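Local atomic coordinates of Serine/threonine-protein kinase BRSK1 (Mus musculus, PDB entry 5IRI), a protein that phosphorylates serine and threonine residues of target proteins, probably including tau, and carries a C-terminal KA1 domain that is linked to auto-inhibition of the kinase. Residues H36-L39 with S43-H46; I10-D13 with I18-V21; A56-S61 with S109-R114. All blocks are in the same frame, centred on the assembly; numbering follows the deposited sequence.

Overall arrangement
The chain forms an antiparallel sheet of the KA1 domain, with helices 27-40 and 109-124 packed against it. Contact 2 comes first along the sequence, then contact 1, then contact 3. Contact 2 is the hairpin at one edge of the sheet, and contact 1 fastens helix 27-40 to strand 44-50 at the other edge, their centres about 20 Å apart. Contact 3 packs the end of strand 53-58 and the residues after it against the start of helix 109-124. Its centre is about 11 Å from that of contact 1, touched through backbone pairing, and about 17 Å from that of contact 2, met through Phe112 and Lys113. Contacts 1 and 3 join strands to helices; contact 2 pairs strands.

Contact 1. Residues H36-L39 with S43-H46; sequences HAFL and SLSH
Phe38 and His46 meet because their first torsions aim the two rings at each other. In Phe38 (chi1 -75°) CG lies opposite the carbonyl carbon, which sends the ring off helix 27-40 toward the strand. In His46 (chi1 73°) CG stands between the backbone N and the carbonyl carbon, and the imidazole reaches back to the helix. The ring planes are inclined at 35° with centroids 4.8 Å apart, neither a stack nor a T. Phe38 CD2 lies over one imidazole face, displaced toward its rim and 3.4 Å from His46 CG. At the edge of the same imidazole, in its plane, Leu39 CD1 comes to 3.6 Å from His46 CE1. Leu44 approaches Phe38 with a single methyl: Leu44 CD2 is 3.5 Å from Phe38 CD1 and equally near the backbone Phe38 O. Deeper in, Phe38 also packs on Phe73 and Val75 of strand 71-79 and on Ile119 of helix 109-124. Between these two segments the contact is apolar and aromatic: the imidazole gives carbon contacts to the helix through one face and its edge, with no hydrogen bond across.

Contact 2. Residues I10-D13 with I18-V21; sequences ISLD and IFLV
Ile18 reaches across to Leu12 and Asp13, and its branches divide the work. CB sits beside the Leu12 carbonyl, and the CG2 branch presses closer, 3.7 Å from Leu12 O. The other branch starts at CG1, where the contact with Asp13 is looser: CG1 is 4.2 Å from Asp13 OD1. An extended chi2 of -171° carries CD1 on alongside the Asp13 carboxylate to the side chain of Lys113 of helix 109-124, while CG1 also lies near the Phe112 ring.

The backbones beside it are paired as a regular antiparallel ladder, their directions 169° apart. Ile10 and Val21 form one hydrogen-bonded pair, with Ile10 N to Val21 O at 3.0 Å and Val21 N to Ile10 O at 2.8 Å. Leu12 and Phe19 form the next, Leu12 N to Phe19 O at 3.0 Å and Phe19 N to Leu12 O at 2.8 Å. Between them Ser11 and Leu20 make the non-hydrogen-bonded pair. On the face carrying Ile10, Leu12, Phe19 and Val21, Leu12 CD2 comes to 4.2 Å from Phe19 CD1.

Ser11 and Leu20 point to the other face, where helix 109-124 lies: Ser11 OG is hydrogen-bonded to Gln120, and Leu20 packs on Gln120 and Leu123. Strand 9-12 is one of the two edge strands of the sheet, while strand 17-22 pairs on its far side with strand 98-106, Ile18 with Phe102 and Leu20 with Val100.

Contact 3. Residues A56-S61 with S109-R114; sequences AEYKAS and SRRFKR
The Tyr58 ring and the Arg111 guanidinium stand almost perpendicular, their planes 82° apart, and the guanidinium does not stack on the ring. What meets the ring is the aliphatic part of the arginine: Arg111 CD approaches obliquely, 3.2 Å from Tyr58 CE1 and 3.4 Å from Tyr58 OH, with Arg111 CG just behind, 3.7 Å from Tyr58 CE1. Ser61 CB lies at the ring's edge, in its plane, so ring and serine together form the surface that the arginine crosses. The Arg114 guanidinium has Arg110 O over the centre of one face, within the helix itself.

Arg111 leaves the helix with CG opposite its backbone N and then turns at chi3 (-60°), which brings its end beside Ala60 and Ser61. Arg111 CD is 3.7 Å from Ser61 CB, and Arg111 NH1 is 3.6 Å from Ser61 CA. Arg111 NH1 stays 4.0 Å from Ala60 O, and no hydrogen bond spans the two segments; Ser61 OG is bonded instead to Lys69 O.

One residue on, Phe112 turns inward onto Val71, Ile18, Phe102 and Leu104. Basic residues gather here, Lys113 salt-bridged to Glu117, as on KA1 domains known to bind acidic phospholipids, though binding here is unproven. In the KA1 fold helices 27-40 and 109-124 pack against an antiparallel sheet, and this contact sets the first turn of 109-124 beside the end of strand 53-58.

Contact 1. Residues H36-L39 with S43-H46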
loop_
_atom_site.group_PDB
_atom_site.type_symbol
_atom_site.label_atom_id
_atom_site.label_comp_id
_atom_site.label_asym_id
_atom_site.label_seq_id
_atom_site.Cartn_x
_atom_site.Cartn_y
_atom_site.Cartn_z
ATOM N N HIS A 36 7.371 6.071 -4.747
ATOM C CA HIS A 36 6.894 6.654 -5.996
ATOM C C HIS A 36 5.373 6.633 -6.056
ATOM O O HIS A 36 4.745 7.642 -6.386
ATOM C CB HIS A 36 7.498 5.899 -7.185
ATOM C CG HIS A 36 7.350 6.600 -8.505
ATOM N ND1 HIS A 36 6.427 6.215 -9.459
ATOM C CD2 HIS A 36 8.022 7.648 -9.040
ATOM C CE1 HIS A 36 6.528 7.004 -10.514
ATOM N NE2 HIS A 36 7.489 7.882 -10.287
ATOM N N ALA A 37 4.765 5.495 -5.711
ATOM C CA ALA A 37 3.311 5.387 -5.756
ATOM C C ALA A 37 2.650 6.340 -4.765
ATOM O O ALA A 37 1.650 6.990 -5.097
ATOM C CB ALA A 37 2.892 3.942 -5.491
ATOM N N PHE A 38 3.184 6.428 -3.540
ATOM C CA PHE A 38 2.618 7.345 -2.557
ATOM C C PHE A 38 2.598 8.763 -3.108
ATOM O O PHE A 38 1.568 9.450 -3.076
ATOM C CB PHE A 38 3.426 7.292 -1.263
ATOM C CG PHE A 38 3.184 6.067 -0.444
ATOM C CD1 PHE A 38 2.038 5.311 -0.615
ATOM C CD2 PHE A 38 4.106 5.670 0.514
ATOM C CE1 PHE A 38 1.820 4.179 0.161
ATOM C CE2 PHE A 38 3.891 4.539 1.287
ATOM C CZ PHE A 38 2.757 3.802 1.112
ATOM N N LEU A 39 3.737 9.204 -3.639
ATOM C CA LEU A 39 3.836 10.542 -4.203
ATOM C C LEU A 39 2.833 10.738 -5.331
ATOM O O LEU A 39 2.055 11.698 -5.332
ATOM C CB LEU A 39 5.260 10.770 -4.699
ATOM C CG LEU A 39 6.288 11.353 -3.718
ATOM C CD1 LEU A 39 5.929 11.156 -2.250
ATOM C CD2 LEU A 39 7.657 10.769 -4.005
ATOM N N SER A 43 -3.626 13.656 -2.967
ATOM C CA SER A 43 -4.356 13.588 -1.699
ATOM C C SER A 43 -3.853 12.465 -0.808
ATOM O O SER A 43 -4.410 12.253 0.274
ATOM C CB SER A 43 -5.878 13.419 -1.871
ATOM O OG SER A 43 -6.232 12.118 -2.314
ATOM N N LEU A 44 -2.844 11.723 -1.231
ATOM C CA LEU A 44 -2.243 10.699 -0.395
ATOM C C LEU A 44 -0.916 11.231 0.123
ATOM O O LEU A 44 -0.020 11.578 -0.659
ATOM C CB LEU A 44 -2.060 9.384 -1.154
ATOM C CG LEU A 44 -1.571 8.231 -0.267
ATOM C CD1 LEU A 44 -2.236 6.923 -0.640
ATOM C CD2 LEU A 44 -0.062 8.094 -0.335
ATOM N N SER A 45 -0.825 11.338 1.436
ATOM C CA SER A 45 0.398 11.682 2.134
ATOM C C SER A 45 0.818 10.496 2.985
ATOM O O SER A 45 -0.024 9.720 3.446
ATOM C CB SER A 45 0.182 12.910 2.993
ATOM O OG SER A 45 -1.211 13.149 3.109
ATOM N N HIS A 46 2.120 10.335 3.176
ATOM C CA HIS A 46 2.607 9.182 3.906
ATOM C C HIS A 46 3.660 9.587 4.926
ATOM O O HIS A 46 4.137 10.721 4.957
ATOM C CB HIS A 46 3.162 8.133 2.954
ATOM C CG HIS A 46 4.470 8.504 2.339
ATOM N ND1 HIS A 46 4.570 9.310 1.226
ATOM C CD2 HIS A 46 5.736 8.146 2.658
ATOM C CE1 HIS A 46 5.841 9.435 0.890
ATOM N NE2 HIS A 46 6.568 8.738 1.743
#

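Contact 2. Residues I10-D13 with I18-V21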
loop_
_atom_site.group_PDB
_atom_site.type_symbol
_atom_site.label_atom_id
_atom_site.label_comp_id
_atom_site.label_asym_id
_atom_site.label_seq_id
_atom_site.Cartn_x
_atom_site.Cartn_y
_atom_site.Cartn_z
ATOM N N ILE A 10 2.072 -12.446 -6.692
ATOM C CA ILE A 10 0.825 -13.047 -6.227
ATOM C C ILE A 10 0.111 -12.032 -5.346
ATOM O O ILE A 10 0.724 -11.460 -4.443
ATOM C CB ILE A 10 1.072 -14.359 -5.455
ATOM C CG1 ILE A 10 1.802 -15.392 -6.325
ATOM C CG2 ILE A 10 -0.239 -14.935 -4.994
ATOM C CD1 ILE A 10 3.102 -15.957 -5.730
ATOM N N SER A 11 -1.177 -11.820 -5.595
ATOM C CA SER A 11 -1.957 -10.755 -4.965
ATOM C C SER A 11 -3.160 -11.362 -4.257
ATOM O O SER A 11 -4.114 -11.795 -4.916
ATOM C CB SER A 11 -2.414 -9.730 -6.006
ATOM O OG SER A 11 -3.245 -8.725 -5.432
ATOM N N LEU A 12 -3.132 -11.361 -2.918
ATOM C CA LEU A 12 -4.181 -11.946 -2.080
ATOM C C LEU A 12 -4.998 -10.858 -1.382
ATOM O O LEU A 12 -4.501 -10.206 -0.455
ATOM C CB LEU A 12 -3.584 -12.884 -1.043
ATOM C CG LEU A 12 -4.723 -13.306 -0.130
ATOM C CD1 LEU A 12 -5.795 -14.092 -0.913
ATOM C CD2 LEU A 12 -4.149 -14.122 0.981
ATOM N N ASP A 13 -6.262 -10.701 -1.799
ATOM C CA ASP A 13 -7.201 -9.730 -1.219
ATOM C C ASP A 13 -7.952 -10.380 -0.059
ATOM O O ASP A 13 -9.147 -10.667 -0.130
ATOM C CB ASP A 13 -8.169 -9.221 -2.285
ATOM C CG ASP A 13 -9.108 -8.096 -1.788
ATOM O OD1 ASP A 13 -9.413 -7.997 -0.579
ATOM O OD2 ASP A 13 -9.572 -7.303 -2.637
ATOM N N ILE A 18 -4.467 -6.832 2.512
ATOM C CA ILE A 18 -4.156 -7.266 1.159
ATOM C C ILE A 18 -2.671 -7.585 1.116
ATOM O O ILE A 18 -1.860 -6.831 1.662
ATOM C CB ILE A 18 -4.516 -6.187 0.132
ATOM C CG1 ILE A 18 -5.986 -5.806 0.271
ATOM C CG2 ILE A 18 -4.197 -6.659 -1.263
ATOM C CD1 ILE A 18 -6.462 -4.920 -0.831
ATOM N N PHE A 19 -2.310 -8.703 0.505
ATOM C CA PHE A 19 -0.912 -9.076 0.447
ATOM C C PHE A 19 -0.439 -9.098 -0.992
ATOM O O PHE A 19 -1.211 -9.350 -1.919
ATOM C CB PHE A 19 -0.652 -10.426 1.083
ATOM C CG PHE A 19 -1.089 -10.518 2.503
ATOM C CD1 PHE A 19 -2.414 -10.722 2.815
ATOM C CD2 PHE A 19 -0.187 -10.406 3.531
ATOM C CE1 PHE A 19 -2.828 -10.812 4.124
ATOM C CE2 PHE A 19 -0.602 -10.502 4.838
ATOM C CZ PHE A 19 -1.920 -10.705 5.131
ATOM N N LEU A 20 0.842 -8.819 -1.163
ATOM C CA LEU A 20 1.508 -8.920 -2.450
ATOM C C LEU A 20 2.810 -9.680 -2.226
ATOM O O LEU A 20 3.616 -9.293 -1.377
ATOM C CB LEU A 20 1.749 -7.529 -3.030
ATOM C CG LEU A 20 2.444 -7.469 -4.380
ATOM C CD1 LEU A 20 1.785 -8.444 -5.331
ATOM C CD2 LEU A 20 2.372 -6.058 -4.940
ATOM N N VAL A 21 2.999 -10.793 -2.933
ATOM C CA VAL A 21 4.201 -11.617 -2.803
ATOM C C VAL A 21 5.013 -11.489 -4.085
ATOM O O VAL A 21 4.454 -11.539 -5.188
ATOM C CB VAL A 21 3.849 -13.085 -2.504
ATOM C CG1 VAL A 21 5.105 -13.928 -2.394
ATOM C CG2 VAL A 21 3.063 -13.171 -1.232
#

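Contact 3. Residues A56-S61 with S109-R114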
loop_
_atom_site.group_PDB
_atom_site.type_symbol
_atom_site.label_atom_id
_atom_site.label_comp_id
_atom_site.label_asym_id
_atom_site.label_seq_id
_atom_site.Cartn_x
_atom_site.Cartn_y
_atom_site.Cartn_z
ATOM N N ALA A 56 0.069 5.756 5.717
ATOM C CA ALA A 56 -0.420 6.526 4.589
ATOM C C ALA A 56 -1.850 6.938 4.855
ATOM O O ALA A 56 -2.643 6.147 5.382
ATOM C CB ALA A 56 -0.331 5.722 3.291
ATOM N N GLU A 57 -2.163 8.183 4.489
ATOM C CA GLU A 57 -3.514 8.716 4.570
ATOM C C GLU A 57 -3.966 9.169 3.193
ATOM O O GLU A 57 -3.280 9.956 2.535
ATOM C CB GLU A 57 -3.603 9.878 5.542
ATOM C CG GLU A 57 -5.017 10.200 5.931
ATOM C CD GLU A 57 -5.103 11.358 6.897
ATOM O OE1 GLU A 57 -4.513 12.420 6.593
ATOM O OE2 GLU A 57 -5.757 11.202 7.956
ATOM N N TYR A 58 -5.116 8.675 2.772
ATOM C CA TYR A 58 -5.744 9.041 1.506
ATOM C C TYR A 58 -6.917 9.954 1.847
ATOM O O TYR A 58 -7.966 9.485 2.295
ATOM C CB TYR A 58 -6.181 7.787 0.759
ATOM C CG TYR A 58 -6.982 8.047 -0.486
ATOM C CD1 TYR A 58 -8.356 8.165 -0.424
ATOM C CD2 TYR A 58 -6.369 8.162 -1.729
ATOM C CE1 TYR A 58 -9.100 8.412 -1.547
ATOM C CE2 TYR A 58 -7.115 8.401 -2.873
ATOM C CZ TYR A 58 -8.489 8.521 -2.772
ATOM O OH TYR A 58 -9.272 8.755 -3.882
ATOM N N LYS A 59 -6.732 11.259 1.645
ATOM C CA LYS A 59 -7.686 12.241 2.151
ATOM C C LYS A 59 -8.935 12.380 1.283
ATOM O O LYS A 59 -9.963 12.849 1.780
ATOM C CB LYS A 59 -7.004 13.605 2.285
ATOM C CG LYS A 59 -5.790 13.632 3.206
ATOM C CD LYS A 59 -5.138 15.003 3.239
ATOM C CE LYS A 59 -4.107 15.122 4.357
ATOM N NZ LYS A 59 -3.619 16.532 4.521
ATOM N N ALA A 60 -8.871 11.974 0.009
ATOM C CA ALA A 60 -9.934 12.273 -0.949
ATOM C C ALA A 60 -11.264 11.602 -0.599
ATOM O O ALA A 60 -12.327 12.143 -0.932
ATOM C CB ALA A 60 -9.485 11.860 -2.350
ATOM N N SER A 61 -11.236 10.424 0.034
ATOM C CA SER A 61 -12.482 9.747 0.380
ATOM C C SER A 61 -13.199 10.434 1.529
ATOM O O SER A 61 -14.376 10.147 1.770
ATOM C CB SER A 61 -12.227 8.282 0.738
ATOM O OG SER A 61 -11.796 8.145 2.081
ATOM N N SER A 109 -13.540 0.647 3.127
ATOM C CA SER A 109 -12.921 -0.562 2.598
ATOM C C SER A 109 -12.732 -0.499 1.082
ATOM O O SER A 109 -11.694 -0.911 0.555
ATOM C CB SER A 109 -13.785 -1.755 2.994
ATOM O OG SER A 109 -13.058 -2.955 2.916
ATOM N N ARG A 110 -13.711 0.034 0.360
ATOM C CA ARG A 110 -13.639 -0.031 -1.094
ATOM C C ARG A 110 -12.565 0.899 -1.651
ATOM O O ARG A 110 -11.809 0.515 -2.554
ATOM C CB ARG A 110 -15.010 0.267 -1.704
ATOM C CG ARG A 110 -15.964 -0.930 -1.618
ATOM C CD ARG A 110 -15.291 -2.207 -2.152
ATOM N NE ARG A 110 -16.064 -3.436 -1.940
ATOM C CZ ARG A 110 -15.776 -4.361 -1.024
ATOM N NH1 ARG A 110 -14.733 -4.203 -0.212
ATOM N NH2 ARG A 110 -16.533 -5.450 -0.916
ATOM N N ARG A 111 -12.475 2.134 -1.146
ATOM C CA ARG A 111 -11.406 2.976 -1.667
ATOM C C ARG A 111 -10.045 2.525 -1.166
ATOM O O ARG A 111 -9.026 2.899 -1.749
ATOM C CB ARG A 111 -11.631 4.443 -1.334
ATOM C CG ARG A 111 -10.980 5.316 -2.381
ATOM C CD ARG A 111 -11.633 6.673 -2.524
ATOM N NE ARG A 111 -13.035 6.621 -2.911
ATOM C CZ ARG A 111 -13.772 7.702 -3.151
ATOM N NH1 ARG A 111 -13.228 8.914 -3.051
ATOM N NH2 ARG A 111 -15.050 7.571 -3.498
ATOM N N PHE A 112 -10.012 1.710 -0.115
ATOM C CA PHE A 112 -8.767 1.070 0.280
ATOM C C PHE A 112 -8.213 0.210 -0.842
ATOM O O PHE A 112 -7.029 0.318 -1.180
ATOM C CB PHE A 112 -9.003 0.250 1.544
ATOM C CG PHE A 112 -7.821 -0.549 1.990
ATOM C CD1 PHE A 112 -6.589 0.036 2.150
ATOM C CD2 PHE A 112 -7.952 -1.892 2.289
ATOM C CE1 PHE A 112 -5.505 -0.717 2.572
ATOM C CE2 PHE A 112 -6.876 -2.639 2.720
ATOM C CZ PHE A 112 -5.658 -2.056 2.857
ATOM N N LYS A 113 -9.071 -0.621 -1.460
ATOM C CA LYS A 113 -8.629 -1.528 -2.520
ATOM C C LYS A 113 -8.116 -0.779 -3.746
ATOM O O LYS A 113 -7.125 -1.201 -4.347
ATOM C CB LYS A 113 -9.758 -2.483 -2.910
ATOM C CG LYS A 113 -9.369 -3.972 -2.859
ATOM C CD LYS A 113 -9.255 -4.624 -4.256
ATOM C CE LYS A 113 -7.994 -5.508 -4.423
ATOM N NZ LYS A 113 -7.767 -5.948 -5.840
ATOM N N ARG A 114 -8.759 0.334 -4.132
ATOM C CA ARG A 114 -8.301 1.086 -5.307
ATOM C C ARG A 114 -6.927 1.710 -5.082
ATOM O O ARG A 114 -6.092 1.735 -5.995
ATOM C CB ARG A 114 -9.284 2.204 -5.675
ATOM C CG ARG A 114 -10.736 1.819 -5.861
ATOM C CD ARG A 114 -10.916 0.759 -6.931
ATOM N NE ARG A 114 -11.330 -0.497 -6.320
ATOM C CZ ARG A 114 -12.576 -0.760 -5.942
ATOM N NH1 ARG A 114 -12.873 -1.926 -5.375
ATOM N NH2 ARG A 114 -13.527 0.146 -6.131
#